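Local coordinates for protein Apc35852 (Geobacillus stearothermophilus, PDB 1U9C) that is of unknown function but belongs to the DJ-1/PfpI family, whose relatives include chaperones, cysteine proteases and glyoxalase-like enzymes, at residues V8-N14 with V45-Q51; L28-V33 with W69-E73; V37-Y43 with A213-V217; A87-I93 with V114-F118; D121-I125 with A219-R223. All blocks are in the same frame, centred on the assembly; numbering follows the deposited sequence.

Contact 1. Residues V8-N14 with V45-Q51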
# COMPACT_ATOMS: atom_id res chain seq x y z
N VAL A 8 10.00 -5.73 7.81
CA VAL A 8 8.88 -5.15 7.06
C VAL A 8 9.12 -5.37 5.56
O VAL A 8 10.18 -5.04 5.04
CB VAL A 8 8.66 -3.65 7.34
CG1 VAL A 8 7.52 -3.10 6.57
CG2 VAL A 8 8.46 -3.42 8.82
N LEU A 9 8.10 -5.89 4.89
CA LEU A 9 8.11 -6.04 3.43
C LEU A 9 7.32 -4.87 2.84
O LEU A 9 6.16 -4.69 3.17
CB LEU A 9 7.44 -7.35 3.03
CG LEU A 9 7.26 -7.58 1.54
CD1 LEU A 9 8.60 -7.71 0.84
CD2 LEU A 9 6.39 -8.81 1.32
N MET A 10 7.94 -4.08 1.97
CA MET A 10 7.22 -3.02 1.25
C MET A 10 7.05 -3.38 -0.20
O MET A 10 8.04 -3.88 -0.77
CB MET A 10 7.97 -1.70 1.37
CG MET A 10 8.13 -1.25 2.84
SD MET A 10 8.83 0.41 3.05
CE MET A 10 7.42 1.42 2.61
N VAL A 11 5.85 -3.24 -0.75
CA VAL A 11 5.61 -3.64 -2.13
C VAL A 11 5.00 -2.48 -2.87
O VAL A 11 3.98 -1.93 -2.47
CB VAL A 11 4.70 -4.87 -2.22
CG1 VAL A 11 4.61 -5.34 -3.67
CG2 VAL A 11 5.17 -6.01 -1.35
N VAL A 12 5.63 -2.09 -3.99
CA VAL A 12 5.18 -0.99 -4.80
C VAL A 12 4.89 -1.42 -6.26
O VAL A 12 5.33 -2.44 -6.76
CB VAL A 12 6.19 0.19 -4.78
CG1 VAL A 12 6.38 0.66 -3.37
CG2 VAL A 12 7.54 -0.20 -5.44
N THR A 13 4.11 -0.55 -6.92
CA THR A 13 3.72 -0.71 -8.34
C THR A 13 4.89 -0.47 -9.28
O THR A 13 5.88 0.19 -8.95
CB THR A 13 2.57 0.27 -8.63
OG1 THR A 13 2.03 0.05 -9.96
CG2 THR A 13 3.01 1.71 -8.62
N ASN A 14 4.76 -1.03 -10.48
CA ASN A 14 5.61 -0.71 -11.60
C ASN A 14 4.80 -0.20 -12.80
O ASN A 14 5.37 -0.05 -13.88
CB ASN A 14 6.42 -1.90 -12.08
CG ASN A 14 7.23 -2.54 -10.99
OD1 ASN A 14 6.72 -3.35 -10.26
ND2 ASN A 14 8.53 -2.18 -10.88
N VAL A 45 14.03 -3.67 6.41
CA VAL A 45 13.01 -3.43 5.38
C VAL A 45 13.44 -4.02 4.05
O VAL A 45 14.53 -3.74 3.56
CB VAL A 45 12.79 -1.92 5.20
CG1 VAL A 45 11.71 -1.70 4.24
CG2 VAL A 45 12.47 -1.25 6.54
N LYS A 46 12.61 -4.86 3.48
CA LYS A 46 12.81 -5.39 2.13
C LYS A 46 11.94 -4.60 1.19
O LYS A 46 10.71 -4.47 1.38
CB LYS A 46 12.41 -6.86 2.00
CG LYS A 46 12.65 -7.38 0.57
CD LYS A 46 12.57 -8.86 0.41
CE LYS A 46 12.84 -9.27 -0.99
NZ LYS A 46 12.94 -10.77 -1.10
N VAL A 47 12.55 -4.01 0.19
CA VAL A 47 11.87 -3.21 -0.82
C VAL A 47 11.62 -3.99 -2.09
O VAL A 47 12.56 -4.34 -2.77
CB VAL A 47 12.68 -1.91 -1.14
CG1 VAL A 47 11.92 -1.05 -2.10
CG2 VAL A 47 12.97 -1.12 0.14
N ALA A 48 10.38 -4.33 -2.34
CA ALA A 48 9.97 -5.09 -3.50
C ALA A 48 9.01 -4.31 -4.39
O ALA A 48 8.33 -3.37 -3.96
CB ALA A 48 9.34 -6.43 -3.09
N SER A 49 8.95 -4.74 -5.62
CA SER A 49 7.91 -4.28 -6.55
C SER A 49 7.39 -5.48 -7.30
O SER A 49 7.94 -6.58 -7.27
CB SER A 49 8.40 -3.15 -7.44
OG SER A 49 9.41 -3.64 -8.34
N ILE A 50 6.29 -5.29 -8.02
CA ILE A 50 5.74 -6.38 -8.81
C ILE A 50 6.80 -6.93 -9.77
O ILE A 50 6.95 -8.17 -9.93
CB ILE A 50 4.48 -5.87 -9.52
CG1 ILE A 50 3.38 -5.45 -8.56
CG2 ILE A 50 4.02 -6.93 -10.57
CD1 ILE A 50 2.90 -6.50 -7.60
N GLN A 51 7.52 -6.05 -10.47
CA GLN A 51 8.51 -6.47 -11.46
C GLN A 51 9.94 -6.53 -11.06
O GLN A 51 10.74 -7.16 -11.76
CB GLN A 51 8.45 -5.53 -12.66
CG GLN A 51 7.06 -5.46 -13.31
CD GLN A 51 6.71 -6.68 -14.05
OE1 GLN A 51 6.42 -7.74 -13.44
NE2 GLN A 51 6.73 -6.57 -15.38
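Strands 8-12 and 45-49 run parallel, their axes 4.5 Å apart at closest and inclined by 25°. Within these segments the first bond is K46 N to V8 O, 2.9 Å, with V45 CA 3.3 Å from V8 O. L9 turns to the face shared with K46 and A48, its CD1 4.2 Å from A48 CB. M10 bonds in both directions, its N to K46 O and its O to A48 N, each at 2.9 Å, while its SD meets V45 CG1 at 3.8 Å on the other face. V11 is paired with A48; V12 N reaches A48 O at 3.0 Å and V12 O takes I50 N at 3.3 Å. N14 ties the strand ends together: its OD1 accepts Q51 N at 2.8 Å and its ND2 donates to S49 OG at 3.1 Å, a hydroxyl also bonded to T79. In the mostly parallel, Rossmann-like central sheet, strand 92-95 flanks strand 8-12, strand 80-81 flanks 45-49, and helix 28-40 packs on M10 and V47.

Contact 2. Residues L28-V33 with W69-E73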
# COMPACT_ATOMS: atom_id res chain seq x y z
N LEU A 28 5.40 8.78 -4.64
CA LEU A 28 6.67 8.73 -3.92
C LEU A 28 6.55 8.83 -2.41
O LEU A 28 7.10 7.98 -1.67
CB LEU A 28 7.65 9.75 -4.51
CG LEU A 28 8.99 9.78 -3.79
CD1 LEU A 28 9.76 8.46 -3.79
CD2 LEU A 28 9.81 10.90 -4.44
N GLU A 29 5.83 9.80 -1.89
CA GLU A 29 5.79 10.03 -0.47
C GLU A 29 5.28 8.81 0.27
O GLU A 29 5.62 8.58 1.44
CB GLU A 29 4.90 11.27 -0.13
CG GLU A 29 4.64 11.51 1.35
CD GLU A 29 3.77 12.68 1.67
OE1 GLU A 29 3.09 13.24 0.77
OE2 GLU A 29 3.75 12.99 2.89
N GLU A 30 4.34 8.11 -0.33
CA GLU A 30 3.71 6.96 0.31
C GLU A 30 4.64 5.80 0.56
O GLU A 30 4.35 4.95 1.40
CB GLU A 30 2.49 6.53 -0.47
CG GLU A 30 1.37 7.59 -0.43
CD GLU A 30 0.25 7.34 -1.34
OE1 GLU A 30 0.13 6.30 -1.92
OE2 GLU A 30 -0.55 8.34 -1.46
N PHE A 31 5.72 5.74 -0.20
CA PHE A 31 6.85 4.85 0.06
C PHE A 31 7.88 5.52 0.97
O PHE A 31 8.30 4.94 1.97
CB PHE A 31 7.54 4.44 -1.25
CG PHE A 31 8.76 3.63 -1.03
CD1 PHE A 31 8.68 2.29 -0.70
CD2 PHE A 31 10.03 4.21 -1.05
CE1 PHE A 31 9.83 1.56 -0.45
CE2 PHE A 31 11.15 3.49 -0.82
CZ PHE A 31 11.06 2.17 -0.51
N ALA A 32 8.29 6.73 0.62
CA ALA A 32 9.47 7.32 1.25
C ALA A 32 9.23 7.63 2.73
O ALA A 32 10.10 7.38 3.57
CB ALA A 32 9.91 8.59 0.53
N VAL A 33 8.08 8.19 3.10
CA VAL A 33 7.87 8.56 4.49
C VAL A 33 7.80 7.28 5.37
O VAL A 33 8.48 7.19 6.39
CB VAL A 33 6.66 9.46 4.61
CG1 VAL A 33 6.07 9.44 6.01
CG2 VAL A 33 7.02 10.88 4.13
N TRP A 69 14.55 11.95 2.09
CA TRP A 69 14.18 10.81 1.25
C TRP A 69 15.26 10.23 0.33
O TRP A 69 15.00 9.31 -0.45
CB TRP A 69 12.98 11.20 0.35
CG TRP A 69 11.79 11.66 1.09
CD1 TRP A 69 11.57 11.65 2.42
CD2 TRP A 69 10.60 12.14 0.47
NE1 TRP A 69 10.31 12.13 2.70
CE2 TRP A 69 9.71 12.45 1.51
CE3 TRP A 69 10.22 12.38 -0.85
CZ2 TRP A 69 8.43 13.01 1.25
CZ3 TRP A 69 8.92 12.88 -1.07
CH2 TRP A 69 8.10 13.17 -0.03
N ALA A 70 16.48 10.72 0.47
CA ALA A 70 17.55 10.32 -0.44
C ALA A 70 17.72 8.78 -0.49
O ALA A 70 17.80 8.20 -1.56
CB ALA A 70 18.86 10.92 -0.02
N GLU A 71 17.79 8.14 0.67
CA GLU A 71 17.98 6.70 0.67
C GLU A 71 16.76 5.94 0.14
O GLU A 71 16.85 4.92 -0.53
CB GLU A 71 18.33 6.22 2.08
CG GLU A 71 19.72 6.63 2.49
CD GLU A 71 19.84 6.60 3.99
OE1 GLU A 71 19.43 7.59 4.70
OE2 GLU A 71 20.33 5.57 4.44
N ALA A 72 15.56 6.41 0.45
CA ALA A 72 14.34 5.82 -0.12
C ALA A 72 14.31 5.89 -1.61
O ALA A 72 13.99 4.90 -2.28
CB ALA A 72 13.16 6.53 0.47
N GLU A 73 14.65 7.04 -2.16
CA GLU A 73 14.65 7.21 -3.57
C GLU A 73 15.58 6.28 -4.25
O GLU A 73 15.30 5.71 -5.33
CB GLU A 73 14.97 8.65 -3.96
CG GLU A 73 13.86 9.62 -3.57
CD GLU A 73 14.32 11.05 -3.34
OE1 GLU A 73 15.52 11.35 -3.43
OE2 GLU A 73 13.42 11.83 -2.97
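Aromatic packing dominates where helix 28-33 meets the start of helix 70-73. The W69 indole lies against the first helix: A32 CB sits over its five-membered ring, 3.7 Å from the centroid and 16° off the normal, a CH-pi contact. Around it, L28 CD2 approaches W69 CE3 at 3.9 Å, E29 CB approaches W69 CH2 at 3.7 Å and V33 CG2 approaches W69 CZ2 at 3.8 Å. A32 CB touches A72 CB at 3.8 Å, and their CA atoms are only 5.3 Å apart, an approach that two alanines permit. The F31 ring presents its edge to A72, with CE2 3.5 Å from A72 O and 3.9 Å from A72 CB. Polar groups play little part: E73 OE2 merely lies 4.0 Å from L28 CD2. W69 itself holds the N-cap position just before helix 70-73. Helix 70-75 lies alongside helix 28-40, on the same side of the central sheet of the DJ-1/PfpI alpha/beta fold, where F31 also packs on M10 and V12.

Contact 3. Residues V37-Y43 with A213-V217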
# COMPACT_ATOMS: atom_id res chain seq x y z
N VAL A 37 10.45 6.11 8.42
CA VAL A 37 9.96 5.74 9.74
C VAL A 37 10.47 4.37 10.15
O VAL A 37 11.00 4.18 11.28
CB VAL A 37 8.38 5.79 9.80
CG1 VAL A 37 7.81 5.09 11.08
CG2 VAL A 37 7.86 7.23 9.71
N PHE A 38 10.33 3.39 9.25
CA PHE A 38 10.77 2.03 9.58
C PHE A 38 12.28 1.91 9.75
O PHE A 38 12.77 1.25 10.67
CB PHE A 38 10.24 1.04 8.53
CG PHE A 38 8.74 1.00 8.40
CD1 PHE A 38 7.89 1.19 9.47
CD2 PHE A 38 8.17 0.76 7.16
CE1 PHE A 38 6.53 1.15 9.32
CE2 PHE A 38 6.81 0.72 7.03
CZ PHE A 38 6.00 0.92 8.11
N GLN A 39 13.03 2.57 8.87
CA GLN A 39 14.50 2.60 9.04
C GLN A 39 14.88 3.24 10.37
O GLN A 39 15.79 2.69 11.05
CB GLN A 39 15.13 3.35 7.85
CG GLN A 39 15.07 2.61 6.57
CD GLN A 39 15.90 1.37 6.61
OE1 GLN A 39 15.42 0.26 6.38
NE2 GLN A 39 17.14 1.54 7.00
N GLU A 40 14.21 4.34 10.79
CA GLU A 40 14.52 5.05 12.10
C GLU A 40 14.29 4.13 13.26
O GLU A 40 14.94 4.26 14.31
CB GLU A 40 13.60 6.28 12.26
CG GLU A 40 13.97 7.51 11.42
CD GLU A 40 12.89 8.61 11.34
OE1 GLU A 40 11.67 8.42 11.63
OE2 GLU A 40 13.24 9.74 10.94
N LYS A 41 13.33 3.24 13.18
CA LYS A 41 13.05 2.33 14.25
C LYS A 41 14.02 1.16 14.26
O LYS A 41 13.96 0.32 15.19
CB LYS A 41 11.64 1.74 14.12
CG LYS A 41 10.53 2.65 14.52
CD LYS A 41 10.56 3.03 16.02
CE LYS A 41 10.32 1.90 16.98
NZ LYS A 41 10.28 2.43 18.41
N GLY A 42 14.86 1.04 13.25
CA GLY A 42 15.81 -0.05 13.17
C GLY A 42 15.29 -1.34 12.57
O GLY A 42 15.88 -2.39 12.72
N TYR A 43 14.16 -1.25 11.87
CA TYR A 43 13.63 -2.41 11.25
C TYR A 43 14.42 -2.83 10.02
O TYR A 43 15.08 -2.00 9.36
CB TYR A 43 12.17 -2.18 10.85
CG TYR A 43 11.21 -1.86 11.97
CD1 TYR A 43 11.44 -2.24 13.31
CD2 TYR A 43 10.02 -1.20 11.69
CE1 TYR A 43 10.50 -1.96 14.31
CE2 TYR A 43 9.13 -0.92 12.66
CZ TYR A 43 9.34 -1.28 13.97
OH TYR A 43 8.43 -1.00 14.97
N ALA A 213 2.11 4.59 8.82
CA ALA A 213 3.35 3.98 9.26
C ALA A 213 3.46 3.91 10.78
O ALA A 213 3.94 2.93 11.32
CB ALA A 213 4.55 4.69 8.67
N GLU A 214 3.01 4.95 11.47
CA GLU A 214 3.11 4.96 12.92
C GLU A 214 2.18 3.94 13.57
O GLU A 214 2.47 3.38 14.65
CB GLU A 214 2.89 6.38 13.47
CG GLU A 214 3.96 7.37 13.04
CD GLU A 214 5.35 7.09 13.59
OE1 GLU A 214 5.49 6.23 14.49
OE2 GLU A 214 6.33 7.75 13.14
N LYS A 215 1.05 3.66 12.95
CA LYS A 215 0.22 2.57 13.40
C LYS A 215 0.89 1.20 13.28
O LYS A 215 0.73 0.34 14.13
CB LYS A 215 -1.17 2.54 12.71
CG LYS A 215 -2.16 3.63 13.22
CD LYS A 215 -3.44 3.73 12.37
CE LYS A 215 -4.48 4.66 13.00
NZ LYS A 215 -4.07 6.11 12.96
N VAL A 216 1.64 1.02 12.17
CA VAL A 216 2.42 -0.22 11.98
C VAL A 216 3.43 -0.34 13.08
O VAL A 216 3.57 -1.39 13.68
CB VAL A 216 3.03 -0.27 10.58
CG1 VAL A 216 3.95 -1.44 10.43
CG2 VAL A 216 1.90 -0.31 9.54
N VAL A 217 4.15 0.73 13.36
CA VAL A 217 5.16 0.72 14.42
C VAL A 217 4.53 0.34 15.76
O VAL A 217 5.05 -0.49 16.47
CB VAL A 217 5.89 2.13 14.54
CG1 VAL A 217 6.73 2.21 15.80
CG2 VAL A 217 6.72 2.40 13.31
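V217 lies at the centre of this contact between the C-terminal end of helix 28-40 and helix 213-217. Its t rotamer places CG2 3.7 Å from V37 CG1 and 4.2 Å from F38 CE1, near the plane of that ring and at its edge; CG1 lies 3.8 Å from K41 CE and 3.7 Å from Y43 OH. V37, also t, directs CG1 at the facing helix, where it meets A213 CB at 4.1 Å as well as V217. F38 leaves its helix sideways, but chi1 near -60° carries the ring towards the partner helix, so that CZ comes to 4.1 Å from A213 CB and CE1 to 3.8 Å from V216 CG1. K41, with three successive m angles, folds its aliphatic chain against V217 while NZ forms a salt bridge with E221. E214 points its CA-to-CB bond away, yet m angles at chi1 and chi2 fold the chain back until OE2 is 3.7 Å from V37 CG1. G42, with positive phi, ends the first helix in a Schellman motif, and the chain turns so that Y43, an m rotamer, comes back towards V217, its CE2 4.2 Å from V217 CG2. The chemistry is almost wholly apolar, with the charged ends of K41 and E214 at the margin, which implies that close fit and exclusion of water do most of the work, the K41-E221 salt bridge adding to it.

Contact 4. Residues A87-I93 with V114-F118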
# COMPACT_ATOMS: atom_id res chain seq x y z
N ALA A 87 6.12 -14.41 1.23
CA ALA A 87 4.95 -14.65 2.06
C ALA A 87 5.30 -14.95 3.49
O ALA A 87 4.44 -14.84 4.35
CB ALA A 87 4.13 -15.79 1.52
N HIS A 88 6.57 -15.30 3.76
CA HIS A 88 7.01 -15.65 5.08
C HIS A 88 8.30 -14.93 5.41
O HIS A 88 9.01 -14.44 4.50
CB HIS A 88 7.15 -17.17 5.18
CG HIS A 88 5.84 -17.88 5.00
ND1 HIS A 88 5.46 -18.48 3.82
CD2 HIS A 88 4.79 -18.01 5.85
CE1 HIS A 88 4.25 -19.00 3.97
NE2 HIS A 88 3.82 -18.72 5.19
N GLY A 89 8.55 -14.76 6.70
CA GLY A 89 9.77 -14.11 7.20
C GLY A 89 9.63 -12.64 7.56
O GLY A 89 10.60 -12.02 7.96
N PHE A 90 8.43 -12.06 7.43
CA PHE A 90 8.18 -10.65 7.71
C PHE A 90 7.08 -10.48 8.73
O PHE A 90 6.08 -11.18 8.67
CB PHE A 90 7.77 -9.94 6.43
CG PHE A 90 8.86 -9.91 5.43
CD1 PHE A 90 9.88 -9.00 5.51
CD2 PHE A 90 8.88 -10.85 4.39
CE1 PHE A 90 10.93 -9.03 4.63
CE2 PHE A 90 9.91 -10.87 3.48
CZ PHE A 90 10.93 -9.95 3.60
N ASP A 91 7.21 -9.49 9.59
CA ASP A 91 6.24 -9.15 10.62
C ASP A 91 5.12 -8.29 10.10
O ASP A 91 4.04 -8.26 10.65
CB ASP A 91 6.96 -8.47 11.75
CG ASP A 91 8.05 -9.32 12.26
OD1 ASP A 91 7.76 -10.24 13.08
OD2 ASP A 91 9.26 -9.19 11.96
N ALA A 92 5.37 -7.55 9.02
CA ALA A 92 4.40 -6.62 8.43
C ALA A 92 4.62 -6.50 6.92
O ALA A 92 5.79 -6.59 6.47
CB ALA A 92 4.43 -5.22 9.05
N ILE A 93 3.55 -6.22 6.19
CA ILE A 93 3.66 -5.82 4.76
C ILE A 93 3.00 -4.47 4.69
O ILE A 93 1.98 -4.17 5.32
CB ILE A 93 2.97 -6.88 3.84
CG1 ILE A 93 3.19 -6.50 2.38
CG2 ILE A 93 1.51 -7.06 4.12
CD1 ILE A 93 2.68 -7.62 1.43
N VAL A 114 0.74 -13.76 -1.21
CA VAL A 114 1.43 -13.13 -0.11
C VAL A 114 0.46 -12.55 0.89
O VAL A 114 0.61 -12.84 2.10
CB VAL A 114 2.43 -12.09 -0.65
CG1 VAL A 114 3.00 -11.31 0.48
CG2 VAL A 114 3.56 -12.78 -1.40
N LEU A 115 -0.53 -11.77 0.50
CA LEU A 115 -1.45 -11.14 1.44
C LEU A 115 -2.25 -12.24 2.15
O LEU A 115 -2.50 -12.11 3.35
CB LEU A 115 -2.38 -10.18 0.72
CG LEU A 115 -1.72 -8.88 0.28
CD1 LEU A 115 -2.56 -8.18 -0.71
CD2 LEU A 115 -1.43 -7.98 1.48
N GLN A 116 -2.63 -13.28 1.44
CA GLN A 116 -3.33 -14.40 2.11
C GLN A 116 -2.52 -14.98 3.24
O GLN A 116 -3.05 -15.23 4.36
CB GLN A 116 -3.64 -15.48 1.09
CG GLN A 116 -4.28 -16.78 1.69
CD GLN A 116 -4.82 -17.70 0.65
OE1 GLN A 116 -4.33 -18.82 0.47
NE2 GLN A 116 -5.86 -17.26 -0.01
N GLN A 117 -1.24 -15.21 3.01
CA GLN A 117 -0.42 -15.78 4.06
C GLN A 117 -0.23 -14.84 5.23
O GLN A 117 -0.27 -15.25 6.42
CB GLN A 117 0.92 -16.22 3.52
CG GLN A 117 0.79 -17.32 2.56
CD GLN A 117 0.31 -18.62 3.22
OE1 GLN A 117 0.91 -19.05 4.19
NE2 GLN A 117 -0.77 -19.17 2.74
N PHE A 118 0.03 -13.56 4.95
CA PHE A 118 0.09 -12.59 6.04
C PHE A 118 -1.17 -12.60 6.88
O PHE A 118 -1.11 -12.56 8.12
CB PHE A 118 0.38 -11.15 5.53
CG PHE A 118 1.86 -10.86 5.34
CD1 PHE A 118 2.53 -11.37 4.25
CD2 PHE A 118 2.53 -10.03 6.16
CE1 PHE A 118 3.87 -11.04 4.02
CE2 PHE A 118 3.89 -9.73 5.96
CZ PHE A 118 4.52 -10.23 4.86
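From A87 to D91 the chain is an irregular turn, and at A92 it enters strand 92-95; helix 114-118 lies alongside. The two backbones come closest at A87 and V114, whose CA atoms are 4.4 Å apart. G89 has phi near 98°, where a CB would be jammed against the carbonyl O of H88, so the turn before F90 calls for glycine. Within the helix, F118 N bonds V114 O at 3.0 Å. F118 fills the space inside the turn: its ring lies under I93 CB, 3.9 Å from the ring centroid and 20° off the normal, a CH-pi contact, while F118 CZ touches F90 CB at 3.6 Å and F118 CE2 comes within 3.4 Å of A92 C. I93, extended in a t,t rotamer, reaches V114 CG1 with CD1 at 3.8 Å and L115 CD2 with CG2 at 4.1 Å. A87 packs its CB on Q117 CB at 3.8 Å, its small side chain suiting the close approach. At the exposed margin, H88 NE2 donates a weak hydrogen bond to Q117 OE1 at 3.1 Å. The helix belongs to the crossover joining strand 92-95 to strand 124-127, and I93 and F118 both pack on I125 of the latter. Strand 7-12 adjoins strand 92-95 on the other edge, and helix 209-221 packs against A92 from the opposite face.

Contact 5. Residues D121-I125 with A219-R223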
# COMPACT_ATOMS: atom_id res chain seq x y z
N ASP A 121 -1.61 -15.70 8.94
CA ASP A 121 -0.61 -15.82 9.97
C ASP A 121 -0.64 -14.73 11.05
O ASP A 121 0.24 -14.67 11.90
CB ASP A 121 0.80 -15.88 9.36
CG ASP A 121 0.97 -17.09 8.45
OD1 ASP A 121 0.16 -18.06 8.51
OD2 ASP A 121 1.90 -17.15 7.60
N GLY A 122 -1.64 -13.84 10.98
CA GLY A 122 -1.85 -12.85 12.02
C GLY A 122 -0.85 -11.71 11.98
O GLY A 122 -0.68 -11.06 12.96
N ARG A 123 -0.25 -11.50 10.82
CA ARG A 123 0.75 -10.46 10.71
C ARG A 123 0.07 -9.16 10.28
O ARG A 123 -1.11 -9.11 9.94
CB ARG A 123 1.84 -11.01 9.76
CG ARG A 123 2.72 -12.12 10.59
CD ARG A 123 3.74 -12.86 9.77
NE ARG A 123 5.01 -13.10 10.47
CZ ARG A 123 5.98 -13.95 10.07
NH1 ARG A 123 5.84 -14.68 8.97
NH2 ARG A 123 7.11 -14.04 10.76
N ILE A 124 0.83 -8.09 10.32
CA ILE A 124 0.27 -6.78 10.07
C ILE A 124 0.23 -6.52 8.54
O ILE A 124 1.20 -6.82 7.82
CB ILE A 124 1.13 -5.75 10.76
CG1 ILE A 124 1.11 -5.95 12.28
CG2 ILE A 124 0.71 -4.35 10.32
CD1 ILE A 124 2.33 -5.55 12.95
N ILE A 125 -0.93 -6.10 8.06
CA ILE A 125 -1.10 -5.72 6.67
C ILE A 125 -1.49 -4.25 6.66
O ILE A 125 -2.44 -3.82 7.33
CB ILE A 125 -2.24 -6.50 6.02
CG1 ILE A 125 -1.85 -7.99 5.93
CG2 ILE A 125 -2.49 -5.91 4.61
CD1 ILE A 125 -2.97 -8.90 5.40
N ALA A 219 1.74 -1.38 16.33
CA ALA A 219 1.40 -2.80 16.31
C ALA A 219 2.63 -3.71 16.45
O ALA A 219 2.58 -4.73 17.15
CB ALA A 219 0.65 -3.13 15.06
N LEU A 220 3.77 -3.35 15.83
CA LEU A 220 4.98 -4.14 15.98
C LEU A 220 5.57 -4.04 17.39
O LEU A 220 6.06 -5.02 17.96
CB LEU A 220 5.98 -3.68 14.91
CG LEU A 220 5.63 -4.08 13.49
CD1 LEU A 220 6.58 -3.41 12.54
CD2 LEU A 220 5.73 -5.57 13.33
N GLU A 221 5.48 -2.86 17.99
CA GLU A 221 5.95 -2.66 19.37
C GLU A 221 5.23 -3.59 20.35
O GLU A 221 5.81 -4.05 21.31
CB GLU A 221 5.72 -1.17 19.75
CG GLU A 221 6.77 -0.21 19.18
CD GLU A 221 6.45 1.26 19.43
OE1 GLU A 221 5.29 1.59 19.80
OE2 GLU A 221 7.35 2.10 19.17
N GLU A 222 3.93 -3.84 20.11
CA GLU A 222 3.14 -4.74 20.93
C GLU A 222 3.62 -6.18 20.92
O GLU A 222 3.33 -6.93 21.80
CB GLU A 222 1.69 -4.67 20.45
CG GLU A 222 1.00 -3.34 20.78
CD GLU A 222 -0.26 -3.11 19.96
OE1 GLU A 222 -0.91 -4.06 19.45
OE2 GLU A 222 -0.63 -1.95 19.79
N ARG A 223 4.33 -6.53 19.84
CA ARG A 223 4.72 -7.92 19.56
C ARG A 223 6.20 -8.14 19.80
O ARG A 223 6.76 -9.10 19.34
CB ARG A 223 4.44 -8.22 18.10
CG ARG A 223 3.06 -8.00 17.69
CD ARG A 223 2.81 -8.09 16.23
NE ARG A 223 1.45 -7.69 16.11
CZ ARG A 223 0.55 -8.19 15.37
NH1 ARG A 223 0.84 -9.02 14.40
NH2 ARG A 223 -0.70 -7.80 15.56
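I124 and R223 contribute most of the surface in this small contact, the first through carbon packing and the second through its guanidinium. I124, at the start of strand 124-127, points towards the helix and sets its CD1 3.6 Å from A219 CB and 3.4 Å from L220 CD2. R223, near the C-terminal end of helix 209-221, stretches back along the helix end with chi2 and chi3 both t. Its NH1 donates to G122 O at 2.9 Å, and I124 CG1 lies over one face of the guanidinium, 3.7 Å from NH1. A weak bond from R223 NE to A219 O, at 3.3 Å, helps hold the side chain over its own helix, and NH2 is hydrogen-bonded to N199 OD1. G122, with phi near 75°, completes a Schellman motif at the end of helix 109-120. The contact thus spans the turn of a beta-alpha-beta crossover and the last helix of the chain, which lies on one face of the central sheet of this alpha/beta sandwich. I125, the next residue, faces the other way and packs on helix 109-120 through L115, F118 and A119. Close to the helix end, E221 forms a salt bridge with K41 and E222 another with R196.

Contact 1 lies in the central sheet, its centre about 12 Å from those of contacts 2 and 4. F31 of contact 2 touches M10, V12 and V47, and L9 N lies 2.9 Å from A92 O, joining contacts 1 and 4. Contacts 2 and 3 share helix 28-40, and contacts 3 and 5 share helix 209-221, where K41 NZ and E221 OE2 form a 3.0 Å salt bridge. Contacts 4 and 5, centres about 10 Å apart, meet through adjacent strands, with I93 N 2.9 Å from I124 O. Position 129, modified to 3-sulfinoalanine, follows strand 124-127; E30 of helix 28-33 has a carboxylate oxygen close to it, consistent with the family's nucleophilic cysteine site.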